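Local coordinates for protein 4-hydroxy-3-methylbut-2-enyl diphosphate reductase, apicoplast (Plasmodium falciparum, PDB 4N7B) that reduces (E)-4-hydroxy-3-methylbut-2-enyl diphosphate to isopentenyl and dimethylallyl diphosphate at an iron-sulfur cluster, in the terminal step of the apicoplast MEP isoprenoid pathway, at residues 259-264 / 485-490. Residue numbers count along the deposited sequence, not the author numbering.
Sequences VHNDIV and STPEQE. With SO4 (sulfate ion), chain C.
Active sites of parallel alpha/beta folds gather in loops leading from strand ends into helices; in three-lobed IspH, 259-264 and 485-490, from two of its sheets, illustrate this. Each runs from a loop into a helix's first turn, N261 and P487 at the N-cap positions, with N261 CA 5.9 Å from S485 CA and V264 CA 7.3 Å from P487 CA. V259 CG2 lies 4.5 Å from S485 CB. H260, centre of an inverse gamma turn, takes chi1 m and leads its ring away, so that ND1 donates to O3 of a sulfate, probably from the crystallisation liquor, at 2.8 Å; H260 and S485 probably bind the substrate, as in relatives. N261 (chi1 t) accepts through OD1 from V264 N at 2.9 Å, while CB sits 3.3 Å from S485 O. I263 CD1 packs 3.5 Å from E490 CG, whose carboxylate is hydrogen-bonded to T463, and V264 CG2 meets P487 CG at 3.7 Å. One water joins the loops, accepting from N261 ND2 (2.9 Å), donating to T486 OG1 (3.0 Å) and lying 2.7 Å from S485 OG.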
ATOM      1  N   VAL A 259       5.800   6.731  -1.415  1.00 35.91           N
ATOM      2  CA  VAL A 259       4.598   5.939  -1.646  1.00 29.86           C
ATOM      3  C   VAL A 259       4.579   5.636  -3.145  1.00 39.20           C
ATOM      4  O   VAL A 259       5.258   6.304  -3.932  1.00 38.36           O
ATOM      5  CB  VAL A 259       3.298   6.675  -1.228  1.00 35.22           C
ATOM      6  CG1 VAL A 259       3.357   7.092   0.233  1.00 33.16           C
ATOM      7  CG2 VAL A 259       3.072   7.890  -2.081  1.00 29.35           C
ATOM      8  N   HIS A 260       3.816   4.631  -3.553  1.00 32.13           N
ATOM      9  CA  HIS A 260       3.832   4.211  -4.950  1.00 35.64           C
ATOM     10  C   HIS A 260       2.844   5.032  -5.756  1.00 36.55           C
ATOM     11  O   HIS A 260       1.809   4.530  -6.197  1.00 34.62           O
ATOM     12  CB  HIS A 260       3.514   2.725  -5.072  1.00 32.90           C
ATOM     13  CG  HIS A 260       4.643   1.825  -4.670  1.00 32.57           C
ATOM     14  ND1 HIS A 260       4.436   0.543  -4.213  1.00 36.79           N
ATOM     15  CD2 HIS A 260       5.987   2.015  -4.651  1.00 34.38           C
ATOM     16  CE1 HIS A 260       5.599  -0.025  -3.935  1.00 34.70           C
ATOM     17  NE2 HIS A 260       6.552   0.852  -4.188  1.00 35.85           N
ATOM     18  N   ASN A 261       3.167   6.309  -5.923  1.00 31.51           N
ATOM     19  CA  ASN A 261       2.416   7.174  -6.810  1.00 31.11           C
ATOM     20  C   ASN A 261       3.348   8.229  -7.407  1.00 36.81           C
ATOM     21  O   ASN A 261       3.938   9.027  -6.676  1.00 34.88           O
ATOM     22  CB  ASN A 261       1.267   7.840  -6.069  1.00 31.26           C
ATOM     23  CG  ASN A 261       0.413   8.688  -6.987  1.00 33.99           C
ATOM     24  OD1 ASN A 261       0.741   9.843  -7.273  1.00 31.82           O
ATOM     25  ND2 ASN A 261      -0.689   8.119  -7.460  1.00 31.32           N
ATOM     26  N   ASP A 262       3.477   8.234  -8.731  1.00 43.90           N
ATOM     27  CA  ASP A 262       4.427   9.120  -9.400  1.00 47.69           C
ATOM     28  C   ASP A 262       4.037  10.584  -9.204  1.00 39.97           C
ATOM     29  O   ASP A 262       4.887  11.451  -9.070  1.00 40.40           O
ATOM     30  CB  ASP A 262       4.537   8.766 -10.889  1.00 53.03           C
ATOM     31  CG  ASP A 262       4.844   7.282 -11.113  1.00 64.92           C
ATOM     32  OD1 ASP A 262       5.946   6.846 -10.705  1.00 64.89           O
ATOM     33  OD2 ASP A 262       3.985   6.545 -11.674  1.00 64.27           O
ATOM     34  N   ILE A 263       2.745  10.863  -9.159  1.00 40.50           N
ATOM     35  CA  ILE A 263       2.302  12.246  -8.990  1.00 41.76           C
ATOM     36  C   ILE A 263       2.746  12.816  -7.652  1.00 39.66           C
ATOM     37  O   ILE A 263       3.290  13.904  -7.601  1.00 40.91           O
ATOM     38  CB  ILE A 263       0.801  12.366  -9.151  1.00 42.40           C
ATOM     39  CG1 ILE A 263       0.444  12.033 -10.602  1.00 39.51           C
ATOM     40  CG2 ILE A 263       0.329  13.772  -8.772  1.00 42.11           C
ATOM     41  CD1 ILE A 263      -1.012  11.843 -10.829  1.00 41.13           C
ATOM     42  N   VAL A 264       2.530  12.071  -6.573  1.00 36.71           N
ATOM     43  CA  VAL A 264       3.010  12.470  -5.256  1.00 33.63           C
ATOM     44  C   VAL A 264       4.527  12.670  -5.241  1.00 36.87           C
ATOM     45  O   VAL A 264       5.035  13.668  -4.736  1.00 41.62           O
ATOM     46  CB  VAL A 264       2.667  11.392  -4.228  1.00 33.10           C
ATOM     47  CG1 VAL A 264       3.496  11.567  -2.940  1.00 33.10           C
ATOM     48  CG2 VAL A 264       1.176  11.401  -3.930  1.00 33.87           C
ATOM     49  N   SER A 485      -2.809   5.360  -2.429  1.00 27.11           N
ATOM     50  CA  SER A 485      -1.666   6.249  -2.656  1.00 26.06           C
ATOM     51  C   SER A 485      -2.059   7.372  -3.609  1.00 23.75           C
ATOM     52  O   SER A 485      -1.230   8.202  -3.966  1.00 30.93           O
ATOM     53  CB  SER A 485      -0.494   5.474  -3.275  1.00 29.43           C
ATOM     54  OG  SER A 485      -0.987   4.512  -4.234  1.00 38.30           O
ATOM     55  N   THR A 486      -3.321   7.400  -4.027  1.00 26.12           N
ATOM     56  CA  THR A 486      -3.786   8.344  -5.064  1.00 25.76           C
ATOM     57  C   THR A 486      -4.348   9.692  -4.527  1.00 28.13           C
ATOM     58  O   THR A 486      -5.324   9.713  -3.772  1.00 28.33           O
ATOM     59  CB  THR A 486      -4.873   7.687  -5.932  1.00 25.12           C
ATOM     60  OG1 THR A 486      -4.367   6.464  -6.481  1.00 31.66           O
ATOM     61  CG2 THR A 486      -5.265   8.604  -7.064  1.00 25.26           C
ATOM     62  N   PRO A 487      -3.750  10.823  -4.949  1.00 33.54           N
ATOM     63  CA  PRO A 487      -4.232  12.147  -4.530  1.00 32.58           C
ATOM     64  C   PRO A 487      -5.655  12.412  -4.984  1.00 29.54           C
ATOM     65  O   PRO A 487      -6.010  12.074  -6.110  1.00 26.71           O
ATOM     66  CB  PRO A 487      -3.265  13.118  -5.212  1.00 32.37           C
ATOM     67  CG  PRO A 487      -2.069  12.292  -5.574  1.00 32.31           C
ATOM     68  CD  PRO A 487      -2.573  10.910  -5.829  1.00 31.18           C
ATOM     69  N   GLU A 488      -6.451  13.023  -4.107  1.00 23.60           N
ATOM     70  CA  GLU A 488      -7.885  13.221  -4.338  1.00 23.00           C
ATOM     71  C   GLU A 488      -8.103  14.084  -5.582  1.00 26.44           C
ATOM     72  O   GLU A 488      -9.038  13.828  -6.350  1.00 27.87           O
ATOM     73  CB  GLU A 488      -8.565  13.838  -3.107  1.00 29.52           C
ATOM     74  CG  GLU A 488     -10.075  14.121  -3.277  1.00 27.60           C
ATOM     75  CD  GLU A 488     -10.889  12.874  -3.689  1.00 35.94           C
ATOM     76  OE1 GLU A 488     -12.018  13.038  -4.198  1.00 34.74           O
ATOM     77  OE2 GLU A 488     -10.413  11.732  -3.514  1.00 29.92           O
ATOM     78  N   GLN A 489      -7.230  15.070  -5.813  1.00 24.68           N
ATOM     79  CA  GLN A 489      -7.364  15.900  -7.015  1.00 28.49           C
ATOM     80  C   GLN A 489      -7.400  15.068  -8.303  1.00 30.23           C
ATOM     81  O   GLN A 489      -8.138  15.390  -9.243  1.00 29.26           O
ATOM     82  CB  GLN A 489      -6.245  16.939  -7.140  1.00 32.44           C
ATOM     83  CG  GLN A 489      -6.607  18.081  -8.136  1.00 44.33           C
ATOM     84  CD  GLN A 489      -5.407  18.952  -8.564  1.00 59.87           C
ATOM     85  OE1 GLN A 489      -4.275  18.752  -8.111  1.00 61.06           O
ATOM     86  NE2 GLN A 489      -5.662  19.923  -9.448  1.00 58.41           N
ATOM     87  N   GLU A 490      -6.616  14.000  -8.379  1.00 27.29           N
ATOM     88  CA  GLU A 490      -6.624  13.235  -9.629  1.00 31.50           C
ATOM     89  C   GLU A 490      -7.997  12.591  -9.812  1.00 32.11           C
ATOM     90  O   GLU A 490      -8.520  12.537 -10.917  1.00 33.75           O
ATOM     91  CB  GLU A 490      -5.503  12.212  -9.675  1.00 28.70           C
ATOM     92  CG  GLU A 490      -4.139  12.850  -9.671  1.00 35.81           C
ATOM     93  CD  GLU A 490      -3.927  13.835 -10.825  1.00 37.39           C
ATOM     94  OE1 GLU A 490      -4.576  13.696 -11.895  1.00 38.46           O
ATOM     95  OE2 GLU A 490      -3.099  14.754 -10.661  1.00 40.82           O
TER
HETATM   96  S   SO4 C 402       1.505  -0.561  -2.594  1.00 38.77           S
HETATM   97  O1  SO4 C 402       2.206  -0.935  -1.373  1.00 39.35           O
HETATM   98  O2  SO4 C 402       1.485   0.899  -2.731  1.00 37.69           O
HETATM   99  O3  SO4 C 402       2.238  -1.160  -3.706  1.00 38.74           O
HETATM  100  O4  SO4 C 402       0.119  -1.060  -2.630  1.00 27.95           O
HETATM  101  O   HOH W   1      -1.607   5.451  -6.726  1.00 33.79           O